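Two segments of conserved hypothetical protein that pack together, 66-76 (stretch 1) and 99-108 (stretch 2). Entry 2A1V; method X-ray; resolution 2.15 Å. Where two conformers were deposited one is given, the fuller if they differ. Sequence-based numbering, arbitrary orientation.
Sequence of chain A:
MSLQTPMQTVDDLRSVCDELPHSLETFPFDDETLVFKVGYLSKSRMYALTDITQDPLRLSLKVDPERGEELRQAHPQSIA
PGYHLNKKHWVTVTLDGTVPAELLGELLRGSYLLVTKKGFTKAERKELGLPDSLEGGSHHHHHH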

# COMPACT_ATOMS: atom_id res chain seq x y z
N GLU A 66 4.35 -2.12 -15.27
CA GLU A 66 5.28 -3.14 -15.66
C GLU A 66 5.56 -4.06 -14.53
O GLU A 66 5.64 -5.29 -14.72
CB GLU A 66 6.62 -2.56 -16.12
CG GLU A 66 7.42 -3.58 -16.98
CD GLU A 66 8.72 -3.00 -17.59
OE1 GLU A 66 8.67 -1.85 -18.14
OE2 GLU A 66 9.78 -3.69 -17.49
N ARG A 67 5.79 -3.46 -13.37
CA ARG A 67 6.14 -4.24 -12.20
C ARG A 67 4.97 -5.10 -11.71
O ARG A 67 5.18 -6.20 -11.27
CB ARG A 67 6.66 -3.35 -11.08
CG ARG A 67 6.91 -4.19 -9.86
CD ARG A 67 7.79 -3.54 -8.90
NE ARG A 67 8.36 -4.50 -7.95
CZ ARG A 67 8.83 -4.14 -6.76
NH1 ARG A 67 8.78 -2.86 -6.38
NH2 ARG A 67 9.33 -5.05 -5.96
N GLY A 68 3.75 -4.58 -11.79
CA GLY A 68 2.54 -5.36 -11.48
C GLY A 68 2.43 -6.60 -12.37
O GLY A 68 2.12 -7.70 -11.89
N GLU A 69 2.70 -6.43 -13.66
CA GLU A 69 2.75 -7.57 -14.57
C GLU A 69 3.82 -8.61 -14.12
O GLU A 69 3.50 -9.78 -13.98
CB GLU A 69 2.93 -7.08 -16.03
CG GLU A 69 3.19 -8.13 -17.11
CD GLU A 69 2.03 -9.11 -17.30
OE1 GLU A 69 0.84 -8.68 -17.24
OE2 GLU A 69 2.33 -10.33 -17.53
N GLU A 70 5.04 -8.17 -13.80
CA GLU A 70 6.05 -9.09 -13.25
C GLU A 70 5.56 -9.78 -11.98
O GLU A 70 5.65 -11.01 -11.87
CB GLU A 70 7.39 -8.41 -12.91
CG GLU A 70 7.79 -7.24 -13.78
CD GLU A 70 9.19 -6.71 -13.47
OE1 GLU A 70 10.17 -7.39 -13.83
OE2 GLU A 70 9.32 -5.62 -12.88
N LEU A 71 5.08 -9.00 -11.02
CA LEU A 71 4.63 -9.56 -9.75
C LEU A 71 3.56 -10.61 -10.00
O LEU A 71 3.57 -11.64 -9.36
CB LEU A 71 4.06 -8.46 -8.85
CG LEU A 71 5.11 -7.51 -8.30
CD1 LEU A 71 4.46 -6.35 -7.55
CD2 LEU A 71 6.04 -8.25 -7.40
N ARG A 72 2.64 -10.35 -10.91
CA ARG A 72 1.53 -11.28 -11.12
C ARG A 72 1.99 -12.55 -11.80
O ARG A 72 1.35 -13.58 -11.62
CB ARG A 72 0.39 -10.63 -11.87
CG ARG A 72 -0.41 -9.73 -10.97
CD ARG A 72 -1.01 -8.63 -11.77
NE ARG A 72 -1.86 -9.22 -12.78
CZ ARG A 72 -2.15 -8.65 -13.94
NH1 ARG A 72 -1.64 -7.45 -14.28
NH2 ARG A 72 -2.95 -9.32 -14.78
N GLN A 73 3.11 -12.47 -12.52
CA GLN A 73 3.72 -13.64 -13.16
C GLN A 73 4.61 -14.41 -12.15
O GLN A 73 4.65 -15.64 -12.16
CB GLN A 73 4.47 -13.24 -14.47
CG GLN A 73 6.02 -13.13 -14.40
CD GLN A 73 6.64 -12.70 -15.75
OE1 GLN A 73 6.43 -13.36 -16.78
NE2 GLN A 73 7.43 -11.61 -15.75
N ALA A 74 5.28 -13.70 -11.26
CA ALA A 74 6.07 -14.36 -10.23
C ALA A 74 5.29 -15.01 -9.08
O ALA A 74 5.84 -15.87 -8.36
CB ALA A 74 7.03 -13.36 -9.65
N HIS A 75 4.04 -14.56 -8.86
CA HIS A 75 3.23 -15.05 -7.72
C HIS A 75 1.77 -15.17 -8.12
O HIS A 75 0.92 -14.54 -7.50
CB HIS A 75 3.31 -14.07 -6.55
CG HIS A 75 4.70 -13.76 -6.09
ND1 HIS A 75 5.39 -14.58 -5.22
CD2 HIS A 75 5.51 -12.71 -6.35
CE1 HIS A 75 6.58 -14.05 -4.99
NE2 HIS A 75 6.68 -12.92 -5.67
N PRO A 76 1.46 -16.00 -9.15
CA PRO A 76 0.12 -16.01 -9.79
C PRO A 76 -1.00 -16.50 -8.88
O PRO A 76 -2.17 -16.12 -9.04
CB PRO A 76 0.29 -16.98 -10.96
CG PRO A 76 1.52 -17.82 -10.59
CD PRO A 76 2.39 -17.00 -9.72
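Stretch 2 (99-108) VPAELLGELL

Stretch 2 lies nearly antiparallel to stretch 1 in a modest, side-chain-mediated helix contact, with a salt bridge at one end, leucines in the middle and a histidine packed on the other end. Residues 66-74 are helical, as are 101-108, and V99 and P100 are extended (phi/psi -111/131° and -52/133°), with P100 at the N-cap position. L104 N to P100 O, at 3.0 Å, opens the i to i+4 backbone ladder of stretch 2. The N-to-C directions differ by 158° (signed crossing angle -158°), but the axes come no closer than 13.8 Å. The closest contacts between the stretches are between side chains, and the summed buried surface is 317 Å².

Antiparallel running pairs the early part of stretch 1 with the late part of stretch 2. R67, extended with chi1 to chi3 all t, meets E106 through two nearly linear hydrogen bonds: NH1 of R67 to OE2 of E106 at 2.8 Å (176°) and NH2 of R67 to OE1 of E106 at 3.0 Å (179°). OE2 of E106 lies near the guanidinium plane, at its edge, while L107 CD2 lies over one face, 3.6 Å from R67 CZ.

One helical turn on, L71 points toward stretch 2 and touches two leucines: its CD1 is 3.8 Å from L107 CD2, and its CD2 is 4.3 Å from L103 CD2. L103 also reaches the residues four before and four after L71, with CD1 3.4 Å from R67 NH2 and CD2 3.9 Å from H75 NE2.

H75, the first residue to leave helical phi/psi (-144/60°), lies opposite V99, their CA atoms 7.3 Å apart. V99 CG2 sits over the imidazole face, 4.2 Å from the ring centroid and 25° off its normal, a CH-pi contact. P100 CD adds a looser approach, 4.2 Å from H75 CE1.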

# COMPACT_ATOMS: atom_id res chain seq x y z
N VAL A 99 3.91 -14.67 -0.12
CA VAL A 99 4.80 -13.65 -0.69
C VAL A 99 5.70 -13.15 0.45
O VAL A 99 5.20 -12.85 1.54
CB VAL A 99 3.95 -12.49 -1.32
CG1 VAL A 99 4.80 -11.32 -1.74
CG2 VAL A 99 3.14 -13.01 -2.50
N PRO A 100 7.02 -13.10 0.23
CA PRO A 100 7.93 -12.68 1.26
C PRO A 100 7.56 -11.34 1.90
O PRO A 100 7.27 -10.40 1.20
CB PRO A 100 9.27 -12.58 0.50
CG PRO A 100 9.17 -13.54 -0.58
CD PRO A 100 7.75 -13.47 -1.00
N ALA A 101 7.59 -11.32 3.23
CA ALA A 101 7.23 -10.17 4.05
C ALA A 101 7.99 -8.91 3.66
O ALA A 101 7.43 -7.79 3.67
CB ALA A 101 7.47 -10.48 5.50
N GLU A 102 9.27 -9.10 3.35
CA GLU A 102 10.12 -7.96 3.03
C GLU A 102 9.67 -7.35 1.70
O GLU A 102 9.53 -6.13 1.63
CB GLU A 102 11.60 -8.38 3.04
CG GLU A 102 12.60 -7.37 2.51
CD GLU A 102 13.98 -7.95 2.58
OE1 GLU A 102 14.53 -7.99 3.69
OE2 GLU A 102 14.47 -8.43 1.54
N LEU A 103 9.38 -8.18 0.69
CA LEU A 103 8.81 -7.69 -0.55
C LEU A 103 7.48 -6.95 -0.32
O LEU A 103 7.29 -5.84 -0.83
CB LEU A 103 8.62 -8.83 -1.55
CG LEU A 103 7.90 -8.46 -2.83
CD1 LEU A 103 8.61 -7.35 -3.60
CD2 LEU A 103 7.76 -9.73 -3.74
N LEU A 104 6.59 -7.56 0.46
CA LEU A 104 5.28 -6.96 0.80
C LEU A 104 5.41 -5.59 1.44
O LEU A 104 4.67 -4.69 1.11
CB LEU A 104 4.50 -7.88 1.73
CG LEU A 104 4.01 -9.23 1.14
CD1 LEU A 104 3.42 -10.10 2.21
CD2 LEU A 104 3.01 -9.04 0.05
N GLY A 105 6.34 -5.46 2.40
CA GLY A 105 6.65 -4.20 3.10
C GLY A 105 7.07 -3.08 2.14
O GLY A 105 6.52 -1.95 2.17
N GLU A 106 8.02 -3.43 1.28
CA GLU A 106 8.49 -2.56 0.22
C GLU A 106 7.40 -2.20 -0.80
O GLU A 106 7.42 -1.07 -1.36
CB GLU A 106 9.60 -3.29 -0.50
CG GLU A 106 10.31 -2.49 -1.58
CD GLU A 106 10.12 -3.02 -3.01
OE1 GLU A 106 10.44 -4.22 -3.28
OE2 GLU A 106 9.69 -2.19 -3.87
N LEU A 107 6.48 -3.13 -1.10
CA LEU A 107 5.41 -2.81 -2.05
C LEU A 107 4.48 -1.82 -1.41
O LEU A 107 4.02 -0.90 -2.08
CB LEU A 107 4.64 -4.02 -2.52
CG LEU A 107 5.46 -4.96 -3.40
CD1 LEU A 107 4.60 -6.26 -3.62
CD2 LEU A 107 5.87 -4.29 -4.65
N LEU A 108 4.28 -1.96 -0.10
CA LEU A 108 3.38 -1.08 0.63
C LEU A 108 3.95 0.33 0.72
O LEU A 108 3.28 1.30 0.41
CB LEU A 108 3.09 -1.68 1.99
CG LEU A 108 2.24 -0.87 2.96
CD1 LEU A 108 0.90 -0.40 2.37
CD2 LEU A 108 2.04 -1.67 4.19